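Long-range contacts in phosphoribosylformylglycinamidine synthase 2 (Thermus thermophilus, PDB 3VIU), which belongs to the AIR synthase related family, with two N-terminal-type and two C-terminal-type domains in one chain, and holds ADP and magnesium in this model: residues A[144-149]-A[412-417]; A[190-195]-A[253-258]; A[202-207]-A[285-290]; A[485-490]-A[503-508]; A[643-648]-A[697-702]. One frame throughout, in Å; residues are numbered along the deposited sequence.

Interactions 2 and 3 both belong to the C-terminal-type domain around 194-347, their centres about 22 Å apart; their segments alternate along the chain, and strand 196-201 lies between the first segment of each. Interaction 1 spans the longest sequence gap, enclosing both, and brings helix 132-152 of the first N-terminal-type domain against the loop leading into the sheet of the second. Interactions 4 and 5 follow in series. Interaction 4 is the buried one, beside ADP in the second N-terminal-type domain; interaction 5 lies far out in the second C-terminal-type domain, about 68 Å from interaction 3 between centres. The C-terminal-type domains thus flank a middle formed by the N-terminal-type pair.

Interaction 1: A[144-149]-A[412-417]; sequences GIAFYG and ERYDHQ
The loop 412-417 passes alongside one turn of helix 132-152, coming nearest where the CA atoms of A146 and Y414 stand 5.6 Å apart. Y414 does most of the work. Its chi1 of -35° keeps CG beside the backbone N, and the ring reaches back to the helix with one edge leading. A146 CB meets that edge close to the ring plane, 3.6 Å from Y414 CE1, so the small methyl lets the tyrosine come right up to the helix. One residue earlier, I145 crosses the tyrosine obliquely; its CG2 branch, anti to the backbone N, lies 3.9 Å from both CE1 and OH of Y414. That hydroxyl is buried here and finds no polar partner in the model. Helix 132-152 is the crossover helix of a beta-alpha-beta unit between the parallel strands 116-126 and 156-163, whereas the loop leads into strand 422-424 at the border of the second N-terminal-type sheet. The tyrosine therefore packs one domain of this type against the approach to the other; V142, N150 and T156 also touch its side chain. R413 adds an aliphatic touch, CB to A146 CB at 4.0 Å, and then turns its guanidinium away to a salt bridge with D724. At the far end H416 CD2 lies 4.2 Å from G149 O, and its NE2 is hydrogen-bonded to the carbonyl of N150.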
# COMPACT_ATOMS: atom_id res chain seq x y z
N GLY A 144 0.18 -15.70 -8.33
CA GLY A 144 -1.03 -15.01 -8.73
C GLY A 144 -0.81 -13.55 -9.10
O GLY A 144 -1.40 -13.05 -10.06
N ILE A 145 0.04 -12.87 -8.34
CA ILE A 145 0.35 -11.47 -8.61
C ILE A 145 1.05 -11.35 -9.96
O ILE A 145 0.72 -10.48 -10.77
CB ILE A 145 1.26 -10.86 -7.50
CG1 ILE A 145 0.45 -10.68 -6.21
CG2 ILE A 145 1.83 -9.52 -7.96
CD1 ILE A 145 1.23 -10.01 -5.08
N ALA A 146 2.01 -12.23 -10.21
CA ALA A 146 2.75 -12.22 -11.46
C ALA A 146 1.82 -12.51 -12.64
O ALA A 146 1.93 -11.89 -13.70
CB ALA A 146 3.87 -13.27 -11.42
N PHE A 147 0.89 -13.44 -12.43
CA PHE A 147 -0.05 -13.81 -13.47
C PHE A 147 -0.88 -12.64 -13.98
O PHE A 147 -0.95 -12.39 -15.18
CB PHE A 147 -0.99 -14.91 -12.98
CG PHE A 147 -2.26 -15.04 -13.78
CD1 PHE A 147 -3.49 -14.71 -13.22
CD2 PHE A 147 -2.22 -15.47 -15.11
CE1 PHE A 147 -4.67 -14.81 -13.97
CE2 PHE A 147 -3.39 -15.58 -15.87
CZ PHE A 147 -4.62 -15.25 -15.29
N TYR A 148 -1.52 -11.92 -13.07
CA TYR A 148 -2.35 -10.81 -13.49
C TYR A 148 -1.56 -9.65 -14.05
O TYR A 148 -1.84 -9.17 -15.15
CB TYR A 148 -3.22 -10.33 -12.32
CG TYR A 148 -4.51 -9.70 -12.80
CD1 TYR A 148 -4.53 -8.41 -13.29
CD2 TYR A 148 -5.69 -10.44 -12.81
CE1 TYR A 148 -5.70 -7.85 -13.80
CE2 TYR A 148 -6.86 -9.90 -13.32
CZ TYR A 148 -6.86 -8.61 -13.81
OH TYR A 148 -8.01 -8.08 -14.33
N GLY A 149 -0.56 -9.20 -13.29
CA GLY A 149 0.26 -8.09 -13.71
C GLY A 149 1.01 -8.30 -15.01
O GLY A 149 1.05 -7.40 -15.85
N GLU A 412 11.72 -11.12 -9.98
CA GLU A 412 12.18 -11.75 -11.22
C GLU A 412 11.00 -12.41 -11.91
O GLU A 412 11.08 -12.81 -13.08
CB GLU A 412 13.27 -12.78 -10.92
CG GLU A 412 14.69 -12.27 -11.12
CD GLU A 412 15.75 -13.23 -10.57
OE1 GLU A 412 15.63 -14.45 -10.81
OE2 GLU A 412 16.71 -12.75 -9.91
N ARG A 413 9.88 -12.53 -11.19
CA ARG A 413 8.68 -13.14 -11.74
C ARG A 413 7.93 -12.11 -12.57
O ARG A 413 7.13 -12.46 -13.44
CB ARG A 413 7.75 -13.62 -10.62
CG ARG A 413 8.29 -14.71 -9.73
CD ARG A 413 8.56 -15.98 -10.52
NE ARG A 413 8.92 -17.08 -9.65
CZ ARG A 413 8.13 -17.57 -8.71
NH1 ARG A 413 6.93 -17.05 -8.52
NH2 ARG A 413 8.53 -18.59 -7.96
N TYR A 414 8.20 -10.83 -12.30
CA TYR A 414 7.51 -9.74 -12.99
C TYR A 414 8.32 -9.05 -14.09
O TYR A 414 9.54 -8.88 -13.97
CB TYR A 414 7.07 -8.69 -11.96
CG TYR A 414 6.63 -9.25 -10.62
CD1 TYR A 414 5.70 -10.29 -10.53
CD2 TYR A 414 7.13 -8.72 -9.43
CE1 TYR A 414 5.27 -10.78 -9.29
CE2 TYR A 414 6.71 -9.20 -8.18
CZ TYR A 414 5.78 -10.23 -8.12
OH TYR A 414 5.36 -10.69 -6.89
N ASP A 415 7.63 -8.64 -15.15
CA ASP A 415 8.26 -7.93 -16.26
C ASP A 415 7.48 -6.67 -16.62
O ASP A 415 6.57 -6.27 -15.89
CB ASP A 415 8.40 -8.84 -17.50
CG ASP A 415 7.15 -9.65 -17.79
OD1 ASP A 415 6.09 -9.05 -18.07
OD2 ASP A 415 7.22 -10.90 -17.76
N HIS A 416 7.84 -6.03 -17.73
CA HIS A 416 7.19 -4.81 -18.19
C HIS A 416 7.70 -3.55 -17.48
O HIS A 416 6.95 -2.60 -17.31
CB HIS A 416 5.67 -4.88 -18.01
CG HIS A 416 5.01 -5.89 -18.89
ND1 HIS A 416 5.12 -5.86 -20.27
CD2 HIS A 416 4.21 -6.94 -18.60
CE1 HIS A 416 4.42 -6.85 -20.78
NE2 HIS A 416 3.86 -7.52 -19.79
N GLN A 417 8.96 -3.55 -17.07
CA GLN A 417 9.51 -2.38 -16.41
C GLN A 417 9.50 -1.18 -17.37
O GLN A 417 9.47 -0.03 -16.93
CB GLN A 417 10.94 -2.64 -15.93
CG GLN A 417 11.04 -3.67 -14.83
CD GLN A 417 10.87 -5.09 -15.33
OE1 GLN A 417 10.67 -6.01 -14.55
NE2 GLN A 417 10.95 -5.27 -16.65

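Interaction 2: A[190-195]-A[253-258]; sequences RASLGR and LVEGVQ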
# COMPACT_ATOMS: atom_id res chain seq x y z
N ARG A 190 -19.27 10.62 -10.62
CA ARG A 190 -20.41 11.53 -10.66
C ARG A 190 -21.32 11.26 -11.86
O ARG A 190 -20.89 10.75 -12.89
CB ARG A 190 -19.94 12.98 -10.70
CG ARG A 190 -19.25 13.43 -9.43
CD ARG A 190 -20.22 13.54 -8.27
NE ARG A 190 -19.55 13.99 -7.05
CZ ARG A 190 -18.59 13.32 -6.42
NH1 ARG A 190 -18.17 12.15 -6.89
NH2 ARG A 190 -18.04 13.82 -5.32
N ALA A 191 -22.59 11.62 -11.71
CA ALA A 191 -23.58 11.43 -12.76
C ALA A 191 -24.63 12.53 -12.66
O ALA A 191 -25.05 12.89 -11.57
CB ALA A 191 -24.23 10.06 -12.62
N SER A 192 -25.05 13.06 -13.80
CA SER A 192 -26.07 14.11 -13.82
C SER A 192 -27.44 13.49 -14.00
O SER A 192 -27.57 12.32 -14.34
CB SER A 192 -25.79 15.12 -14.94
OG SER A 192 -25.73 14.48 -16.21
N LEU A 193 -28.48 14.28 -13.76
CA LEU A 193 -29.83 13.76 -13.88
C LEU A 193 -30.22 13.47 -15.32
O LEU A 193 -29.87 14.22 -16.23
CB LEU A 193 -30.82 14.73 -13.26
CG LEU A 193 -32.26 14.24 -13.21
CD1 LEU A 193 -32.33 12.80 -12.70
CD2 LEU A 193 -33.06 15.18 -12.33
N GLY A 194 -30.93 12.37 -15.53
CA GLY A 194 -31.38 12.00 -16.86
C GLY A 194 -30.37 11.31 -17.75
O GLY A 194 -30.50 11.32 -18.97
N ARG A 195 -29.37 10.69 -17.14
CA ARG A 195 -28.33 10.01 -17.90
C ARG A 195 -28.45 8.50 -17.83
O ARG A 195 -28.92 7.94 -16.84
CB ARG A 195 -26.95 10.41 -17.37
CG ARG A 195 -26.76 11.90 -17.20
CD ARG A 195 -26.95 12.60 -18.52
NE ARG A 195 -26.09 12.00 -19.53
CZ ARG A 195 -26.48 11.74 -20.77
NH1 ARG A 195 -27.71 12.02 -21.15
NH2 ARG A 195 -25.63 11.17 -21.61
N LEU A 253 -15.56 11.57 -22.77
CA LEU A 253 -16.88 11.08 -23.14
C LEU A 253 -17.73 10.73 -21.93
O LEU A 253 -18.94 10.47 -22.06
CB LEU A 253 -16.73 9.86 -24.04
CG LEU A 253 -15.90 10.09 -25.29
CD1 LEU A 253 -15.71 8.77 -26.04
CD2 LEU A 253 -16.59 11.11 -26.18
N VAL A 254 -17.12 10.72 -20.75
CA VAL A 254 -17.84 10.35 -19.54
C VAL A 254 -17.78 11.39 -18.43
O VAL A 254 -16.84 12.17 -18.34
CB VAL A 254 -17.29 9.02 -19.00
CG1 VAL A 254 -17.48 7.92 -20.04
CG2 VAL A 254 -15.82 9.16 -18.65
N GLU A 255 -18.80 11.39 -17.59
CA GLU A 255 -18.87 12.31 -16.47
C GLU A 255 -18.69 11.54 -15.16
O GLU A 255 -18.54 12.13 -14.09
CB GLU A 255 -20.22 13.05 -16.46
CG GLU A 255 -21.43 12.14 -16.59
CD GLU A 255 -22.73 12.91 -16.54
OE1 GLU A 255 -22.90 13.86 -17.33
OE2 GLU A 255 -23.60 12.56 -15.71
N GLY A 256 -18.69 10.22 -15.27
CA GLY A 256 -18.52 9.38 -14.10
C GLY A 256 -18.18 7.95 -14.47
O GLY A 256 -18.74 7.41 -15.43
N VAL A 257 -17.27 7.35 -13.72
CA VAL A 257 -16.85 5.97 -13.95
C VAL A 257 -16.71 5.27 -12.61
O VAL A 257 -16.11 5.81 -11.68
CB VAL A 257 -15.50 5.91 -14.67
CG1 VAL A 257 -15.16 4.46 -14.97
CG2 VAL A 257 -15.53 6.73 -15.94
N GLN A 258 -17.28 4.07 -12.52
CA GLN A 258 -17.23 3.30 -11.30
C GLN A 258 -16.84 1.86 -11.59
O GLN A 258 -17.31 1.26 -12.55
CB GLN A 258 -18.59 3.30 -10.61
CG GLN A 258 -18.70 4.24 -9.44
CD GLN A 258 -17.62 4.00 -8.42
OE1 GLN A 258 -17.53 2.92 -7.83
NE2 GLN A 258 -16.78 4.99 -8.20
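Both hydrogen bonds of this contact end on one carboxylate oxygen: OE2 of E255 accepts from both the backbone and the side chain of S192. The S192 N bond to E255 OE2 is very short, 2.4 Å, and comes in from above the carboxylate plane, 25° out of it. S192 OG reaches the same E255 OE2 at 2.9 Å on the syn lone pair of OE2, with OG in the crowded position between N and the carbonyl carbon. R195 CG covers OE2 at 3.6 Å, while R195 NE stays 4.3 Å from E255 OE1, beyond a salt bridge; its NH2 is committed to E317. Next to the glutamate, G256 CA offers a CA-H...O contact to R190 O at 3.0 Å, an approach that the lack of a side chain permits. Outside this first shell, a type II turn from S192 to R195 presents the donors, and T337 OG1 pins both S192 O and R195 N. R190 bends off to a salt bridge with E67 of the ADP pocket. The contact thus ties the loop entering strand 196-201 to the corner at E255 in the outermost strand 254-259. Two donors on one oxygen, with an arginine close by, would probably favour an ionised glutamate.

Interaction 3: A[202-207]-A[285-290]; sequences AKTGRD and DLVPTR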
# COMPACT_ATOMS: atom_id res chain seq x y z
N ALA A 202 -16.76 -8.22 -18.31
CA ALA A 202 -17.25 -9.59 -18.20
C ALA A 202 -18.75 -9.60 -17.87
O ALA A 202 -19.30 -8.60 -17.41
CB ALA A 202 -16.48 -10.34 -17.12
N LYS A 203 -19.39 -10.74 -18.11
CA LYS A 203 -20.80 -10.86 -17.80
C LYS A 203 -20.94 -11.29 -16.34
O LYS A 203 -20.07 -11.96 -15.80
CB LYS A 203 -21.48 -11.86 -18.75
CG LYS A 203 -20.68 -13.12 -19.04
CD LYS A 203 -19.50 -12.85 -19.97
CE LYS A 203 -18.60 -14.08 -20.12
NZ LYS A 203 -19.33 -15.29 -20.63
N THR A 204 -22.03 -10.87 -15.70
CA THR A 204 -22.26 -11.19 -14.29
C THR A 204 -22.64 -12.64 -14.04
O THR A 204 -23.63 -13.14 -14.59
CB THR A 204 -23.37 -10.30 -13.70
OG1 THR A 204 -22.96 -8.93 -13.77
CG2 THR A 204 -23.65 -10.66 -12.26
N GLY A 205 -21.86 -13.30 -13.19
CA GLY A 205 -22.12 -14.69 -12.84
C GLY A 205 -22.31 -14.85 -11.34
O GLY A 205 -22.41 -13.87 -10.60
N ARG A 206 -22.39 -16.09 -10.87
CA ARG A 206 -22.57 -16.35 -9.45
C ARG A 206 -21.20 -16.45 -8.80
O ARG A 206 -20.76 -17.53 -8.40
CB ARG A 206 -23.37 -17.64 -9.24
CG ARG A 206 -24.88 -17.40 -9.29
CD ARG A 206 -25.69 -18.68 -9.25
NE ARG A 206 -25.71 -19.35 -10.55
CZ ARG A 206 -26.81 -19.63 -11.24
NH1 ARG A 206 -26.71 -20.24 -12.41
NH2 ARG A 206 -28.01 -19.32 -10.76
N ASP A 207 -20.53 -15.31 -8.71
CA ASP A 207 -19.18 -15.21 -8.14
C ASP A 207 -19.17 -14.47 -6.80
O ASP A 207 -19.79 -13.42 -6.65
CB ASP A 207 -18.26 -14.48 -9.11
CG ASP A 207 -18.17 -15.15 -10.47
OD1 ASP A 207 -17.62 -14.53 -11.40
OD2 ASP A 207 -18.63 -16.30 -10.62
N ASP A 285 -32.71 -6.87 -16.12
CA ASP A 285 -32.91 -7.65 -17.33
C ASP A 285 -31.93 -7.26 -18.43
O ASP A 285 -31.69 -8.05 -19.34
CB ASP A 285 -34.34 -7.50 -17.86
CG ASP A 285 -35.38 -8.00 -16.88
OD1 ASP A 285 -35.16 -9.08 -16.28
OD2 ASP A 285 -36.41 -7.32 -16.71
N LEU A 286 -31.38 -6.06 -18.35
CA LEU A 286 -30.43 -5.62 -19.37
C LEU A 286 -28.99 -6.00 -19.03
O LEU A 286 -28.10 -5.90 -19.88
CB LEU A 286 -30.54 -4.10 -19.56
CG LEU A 286 -31.42 -3.63 -20.72
CD1 LEU A 286 -32.52 -4.62 -21.00
CD2 LEU A 286 -32.00 -2.27 -20.38
N VAL A 287 -28.78 -6.45 -17.79
CA VAL A 287 -27.46 -6.86 -17.32
C VAL A 287 -26.99 -8.18 -17.96
O VAL A 287 -27.67 -9.20 -17.87
CB VAL A 287 -27.46 -7.01 -15.76
CG1 VAL A 287 -26.11 -7.50 -15.26
CG2 VAL A 287 -27.79 -5.69 -15.11
N PRO A 288 -25.82 -8.17 -18.63
CA PRO A 288 -25.24 -9.35 -19.29
C PRO A 288 -25.01 -10.46 -18.27
O PRO A 288 -24.35 -10.25 -17.27
CB PRO A 288 -23.92 -8.82 -19.85
CG PRO A 288 -24.20 -7.38 -20.07
CD PRO A 288 -24.96 -7.00 -18.83
N THR A 289 -25.55 -11.64 -18.55
CA THR A 289 -25.42 -12.77 -17.65
C THR A 289 -24.55 -13.89 -18.23
O THR A 289 -24.54 -14.11 -19.44
CB THR A 289 -26.81 -13.34 -17.30
OG1 THR A 289 -27.50 -13.67 -18.51
CG2 THR A 289 -27.62 -12.34 -16.49
N ARG A 290 -23.85 -14.60 -17.35
CA ARG A 290 -22.97 -15.69 -17.75
C ARG A 290 -23.59 -17.04 -17.39
O ARG A 290 -23.18 -18.08 -17.93
CB ARG A 290 -21.63 -15.55 -17.04
CG ARG A 290 -20.59 -16.60 -17.42
CD ARG A 290 -19.40 -16.50 -16.48
NE ARG A 290 -19.72 -17.01 -15.15
CZ ARG A 290 -19.10 -16.64 -14.04
NH1 ARG A 290 -19.45 -17.18 -12.87
NH2 ARG A 290 -18.14 -15.72 -14.08
O HOH W 1 -18.03 -13.42 -15.39
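A single beta bridge between two loops of the first C-terminal-type domain, T204 facing T289, carries this contact, and an end-on arginine-aspartate pair closes it at one end. T204 N donates to P288 O at 2.9 Å and T204 O accepts from R290 N at 3.1 Å, each donor standing above the plane of the carbonyl it meets. The R290 side chain, with CG anti to the backbone N and a bend at chi3, then turns along 205-207. Its NH1 meets D207 OD2 at 2.6 Å in a nearly straight bond of 165°, and NH2 meets D207 OD1 at 3.0 Å; both oxygens use their syn lone pairs, although the two flat groups are tilted by 32°. G205, without a side chain, lets its CA lie over one face of the guanidinium. The loops leave strands 196-201 and 279-283 of the same mixed sheet, and between these runs strand 331-338, on which V287 and P288 pack. K203 crosses R290 at about a right angle, its CG tight against R290 CB at 3.3 Å. A water donates to K203 O at 2.5 Å and accepts a weak bond from R290 NH2. T204 OG1 lies 3.8 Å from V287 CG1 and is held by R307 and Y199, while R206 is the centre of an inverse gamma turn; its guanidinium bonds the E292 carbonyl and forms salt bridges with E291 and E298.

Interaction 4: A[485-490]-A[503-508]; sequences DGLNLG and ETIAGL. With ADP (adenosine-5'-diphosphate), chain B.
From CB onward, every atom of the D485 side chain has a neighbour. CB rests 3.9 Å from L508 CD2 on the helix. CG, in the crowded position between N and the carbonyl carbon, turns the carboxylate to the adenine of ADP. There OD1 accepts a hydrogen bond from ADP N6 at 3.0 Å while keeping L508 CD2 on its flank. OD2 sits 2.7 Å from ADP N1, so close for two atoms that usually accept that one of them might carry a proton. Two residues on, L487 splits its branches: CD1 crosses I505 CG1 at 3.9 Å and also borders ADP N6, while CD2 slides past T504 CG2 at 3.8 Å and meets L508 CD2 tip to tip at 3.9 Å. L489 CD2 reaches T504 OG1, also tip to tip, but that hydroxyl is hydrogen-bonded to the E500 carbonyl. The strand and helix axes run nearly antiparallel, at 161° and 10.5 Å. All six touching residues are buried; on the strand, D485 and L487 both pack the helix and border the nucleotide. Strand 479-488, helix 495-515 and strand 519-525 form a beta-alpha-beta unit of the PurM-like N-terminal domain.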
# COMPACT_ATOMS: atom_id res chain seq x y z
N ASP A 485 -2.81 4.70 3.21
CA ASP A 485 -2.59 3.76 4.30
C ASP A 485 -3.53 2.57 4.26
O ASP A 485 -4.75 2.72 4.28
CB ASP A 485 -2.73 4.46 5.65
CG ASP A 485 -4.13 4.98 5.88
OD1 ASP A 485 -4.74 4.64 6.92
OD2 ASP A 485 -4.62 5.75 5.03
N GLY A 486 -2.95 1.38 4.21
CA GLY A 486 -3.73 0.17 4.22
C GLY A 486 -3.69 -0.36 5.64
O GLY A 486 -2.70 -0.95 6.05
N LEU A 487 -4.75 -0.13 6.40
CA LEU A 487 -4.80 -0.61 7.78
C LEU A 487 -5.28 -2.05 7.83
O LEU A 487 -6.24 -2.42 7.16
CB LEU A 487 -5.73 0.28 8.62
CG LEU A 487 -5.45 1.79 8.60
CD1 LEU A 487 -6.39 2.47 9.59
CD2 LEU A 487 -3.99 2.08 8.96
N ASN A 488 -4.59 -2.87 8.63
CA ASN A 488 -4.93 -4.28 8.82
C ASN A 488 -4.79 -4.55 10.32
O ASN A 488 -3.71 -4.41 10.88
CB ASN A 488 -3.97 -5.17 8.05
CG ASN A 488 -3.91 -4.81 6.58
OD1 ASN A 488 -4.69 -5.31 5.77
ND2 ASN A 488 -2.99 -3.93 6.22
N LEU A 489 -5.89 -4.93 10.96
CA LEU A 489 -5.89 -5.21 12.38
C LEU A 489 -6.83 -6.34 12.75
O LEU A 489 -7.52 -6.91 11.90
CB LEU A 489 -6.28 -3.96 13.17
CG LEU A 489 -5.27 -2.80 13.12
CD1 LEU A 489 -5.82 -1.71 12.21
CD2 LEU A 489 -5.01 -2.26 14.52
N GLY A 490 -6.85 -6.67 14.04
CA GLY A 490 -7.73 -7.71 14.52
C GLY A 490 -9.09 -7.10 14.71
O GLY A 490 -9.37 -6.00 14.24
N GLU A 503 -4.62 3.52 18.30
CA GLU A 503 -3.23 3.95 18.36
C GLU A 503 -2.60 4.01 16.97
O GLU A 503 -1.78 4.88 16.68
CB GLU A 503 -2.41 3.01 19.24
CG GLU A 503 -2.71 3.11 20.73
CD GLU A 503 -2.19 4.38 21.32
OE1 GLU A 503 -3.00 5.25 21.71
OE2 GLU A 503 -0.95 4.53 21.39
N THR A 504 -2.98 3.08 16.10
CA THR A 504 -2.45 3.05 14.75
C THR A 504 -2.86 4.34 14.05
O THR A 504 -2.03 5.02 13.45
CB THR A 504 -2.98 1.83 13.98
OG1 THR A 504 -2.47 0.63 14.58
CG2 THR A 504 -2.54 1.88 12.51
N ILE A 505 -4.13 4.68 14.12
CA ILE A 505 -4.59 5.90 13.48
C ILE A 505 -3.95 7.16 14.10
O ILE A 505 -3.58 8.09 13.38
CB ILE A 505 -6.13 5.99 13.52
CG1 ILE A 505 -6.71 4.93 12.57
CG2 ILE A 505 -6.58 7.40 13.13
CD1 ILE A 505 -8.22 4.96 12.38
N ALA A 506 -3.80 7.19 15.43
CA ALA A 506 -3.19 8.34 16.08
C ALA A 506 -1.73 8.44 15.63
O ALA A 506 -1.19 9.53 15.47
CB ALA A 506 -3.27 8.20 17.60
N GLY A 507 -1.10 7.29 15.41
CA GLY A 507 0.28 7.28 14.97
C GLY A 507 0.45 7.98 13.63
O GLY A 507 1.34 8.82 13.47
N LEU A 508 -0.39 7.63 12.67
CA LEU A 508 -0.35 8.23 11.33
C LEU A 508 -0.59 9.75 11.40
O LEU A 508 0.14 10.53 10.79
CB LEU A 508 -1.41 7.58 10.45
CG LEU A 508 -0.99 6.43 9.52
CD1 LEU A 508 0.26 5.73 10.03
CD2 LEU A 508 -2.15 5.45 9.39
PB ADP B . -13.19 0.13 -2.99
O1B ADP B . -14.18 -0.79 -2.35
O2B ADP B . -11.74 -0.56 -2.96
O3B ADP B . -13.68 0.41 -4.58
PA ADP B . -13.58 1.43 -0.62
O1A ADP B . -15.05 1.60 -0.51
O2A ADP B . -13.17 -0.03 -0.03
O3A ADP B . -13.13 1.56 -2.19
O5' ADP B . -12.76 2.55 0.24
C5' ADP B . -13.69 3.51 0.78
C4' ADP B . -13.20 4.98 0.62
O4' ADP B . -12.63 5.49 1.87
C3' ADP B . -12.10 5.18 -0.46
O3' ADP B . -12.25 6.47 -1.07
C2' ADP B . -10.81 5.05 0.35
O2' ADP B . -9.71 5.71 -0.29
C1' ADP B . -11.18 5.66 1.70
N9 ADP B . -10.45 5.01 2.80
C8 ADP B . -10.71 3.78 3.34
N7 ADP B . -9.88 3.52 4.30
C5 ADP B . -9.02 4.55 4.45
C6 ADP B . -7.92 4.83 5.30
N6 ADP B . -7.53 3.92 6.26
N1 ADP B . -7.27 6.01 5.16
C2 ADP B . -7.64 6.91 4.23
N3 ADP B . -8.67 6.68 3.41
C4 ADP B . -9.37 5.53 3.48

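Interaction 5: A[643-648]-A[697-702]; sequences VEVREE and VLTPGG
V645 lays its CG1 methyl against two neighbours at once, T699 CG2 at 3.3 Å and V697 CG1 at 3.5 Å. It sits just past the end of strand 641-644, which pairs in parallel with strand 694-699 in the mixed sheet of the second C-terminal-type domain. V643 and V697 lie side by side on one face of that sheet, whereas E644 and L698 occupy the other. Two backbone bonds set the pairing. L698 N points almost straight, at 174°, to V643 O, 2.8 Å off; V645 N meets L698 O at 2.7 Å, nearly along the C=O axis. Beyond the strands the chain 645-648 curls round the end of its partner: P700 CG presses on R646 O at 3.0 Å, and E648, bent at chi2, crosses T699 obliquely with CG 3.5 Å from T699 CB. The partner strand then reverses through a type I turn from T699 to G702, joining it to strand 702-707. T699 stabilises that turn. Its OG1, in the crowded position between N and the carbonyl carbon, accepts from G701 N in an ST turn and donates to G702 O at 2.7 Å, on a lone pair in the carbonyl plane.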
# COMPACT_ATOMS: atom_id res chain seq x y z
N VAL A 643 35.54 1.97 6.38
CA VAL A 643 35.12 2.99 7.32
C VAL A 643 35.54 2.71 8.76
O VAL A 643 36.11 1.67 9.07
CB VAL A 643 33.58 3.11 7.32
CG1 VAL A 643 33.07 3.39 5.91
CG2 VAL A 643 32.96 1.82 7.85
N GLU A 644 35.24 3.66 9.63
CA GLU A 644 35.53 3.52 11.04
C GLU A 644 34.28 3.81 11.87
O GLU A 644 33.62 4.83 11.69
CB GLU A 644 36.61 4.50 11.50
CG GLU A 644 36.72 4.54 13.02
CD GLU A 644 37.34 5.81 13.55
OE1 GLU A 644 36.83 6.89 13.20
OE2 GLU A 644 38.32 5.72 14.32
N VAL A 645 33.94 2.90 12.78
CA VAL A 645 32.80 3.12 13.64
C VAL A 645 33.40 3.28 15.03
O VAL A 645 34.07 2.38 15.53
CB VAL A 645 31.82 1.92 13.59
CG1 VAL A 645 32.49 0.67 14.10
CG2 VAL A 645 30.60 2.24 14.42
N ARG A 646 33.17 4.44 15.63
CA ARG A 646 33.74 4.75 16.94
C ARG A 646 33.19 4.01 18.14
O ARG A 646 33.84 3.95 19.19
CB ARG A 646 33.64 6.25 17.20
CG ARG A 646 34.59 7.01 16.31
CD ARG A 646 34.59 8.47 16.61
NE ARG A 646 35.51 9.16 15.72
CZ ARG A 646 35.54 10.48 15.55
NH1 ARG A 646 34.70 11.26 16.23
NH2 ARG A 646 36.41 11.00 14.70
N GLU A 647 32.01 3.44 18.01
CA GLU A 647 31.44 2.70 19.12
C GLU A 647 31.34 1.25 18.75
O GLU A 647 30.87 0.91 17.66
CB GLU A 647 30.06 3.24 19.46
CG GLU A 647 30.05 4.70 19.80
CD GLU A 647 28.64 5.25 19.85
OE1 GLU A 647 28.02 5.35 18.77
OE2 GLU A 647 28.16 5.56 20.96
N GLU A 648 31.79 0.38 19.64
CA GLU A 648 31.68 -1.04 19.38
C GLU A 648 30.44 -1.46 20.16
O GLU A 648 29.88 -0.66 20.91
CB GLU A 648 32.92 -1.79 19.87
CG GLU A 648 33.64 -2.56 18.77
CD GLU A 648 32.99 -3.89 18.44
OE1 GLU A 648 31.74 -3.93 18.30
OE2 GLU A 648 33.72 -4.90 18.31
N VAL A 697 35.56 -2.46 8.44
CA VAL A 697 35.13 -1.56 9.50
C VAL A 697 36.09 -1.49 10.68
O VAL A 697 36.30 -2.48 11.39
CB VAL A 697 33.74 -1.99 10.06
CG1 VAL A 697 33.27 -0.97 11.10
CG2 VAL A 697 32.72 -2.12 8.91
N LEU A 698 36.68 -0.32 10.89
CA LEU A 698 37.59 -0.14 12.00
C LEU A 698 36.77 0.24 13.23
O LEU A 698 35.91 1.12 13.17
CB LEU A 698 38.62 0.96 11.70
CG LEU A 698 39.58 1.32 12.84
CD1 LEU A 698 40.42 0.12 13.23
CD2 LEU A 698 40.48 2.45 12.41
N THR A 699 37.01 -0.47 14.33
CA THR A 699 36.33 -0.21 15.59
C THR A 699 37.45 0.00 16.61
O THR A 699 38.60 -0.33 16.35
CB THR A 699 35.50 -1.42 16.08
OG1 THR A 699 36.37 -2.52 16.36
CG2 THR A 699 34.48 -1.84 15.04
N PRO A 700 37.12 0.56 17.78
CA PRO A 700 38.16 0.78 18.79
C PRO A 700 38.83 -0.54 19.21
O PRO A 700 39.91 -0.53 19.81
CB PRO A 700 37.38 1.41 19.95
CG PRO A 700 36.23 2.09 19.28
CD PRO A 700 35.82 1.08 18.23
N GLY A 701 38.20 -1.66 18.87
CA GLY A 701 38.76 -2.95 19.24
C GLY A 701 39.37 -3.76 18.11
O GLY A 701 39.63 -4.95 18.27
N GLY A 702 39.61 -3.12 16.98
CA GLY A 702 40.21 -3.84 15.86
C GLY A 702 39.38 -3.69 14.60
O GLY A 702 38.33 -3.05 14.60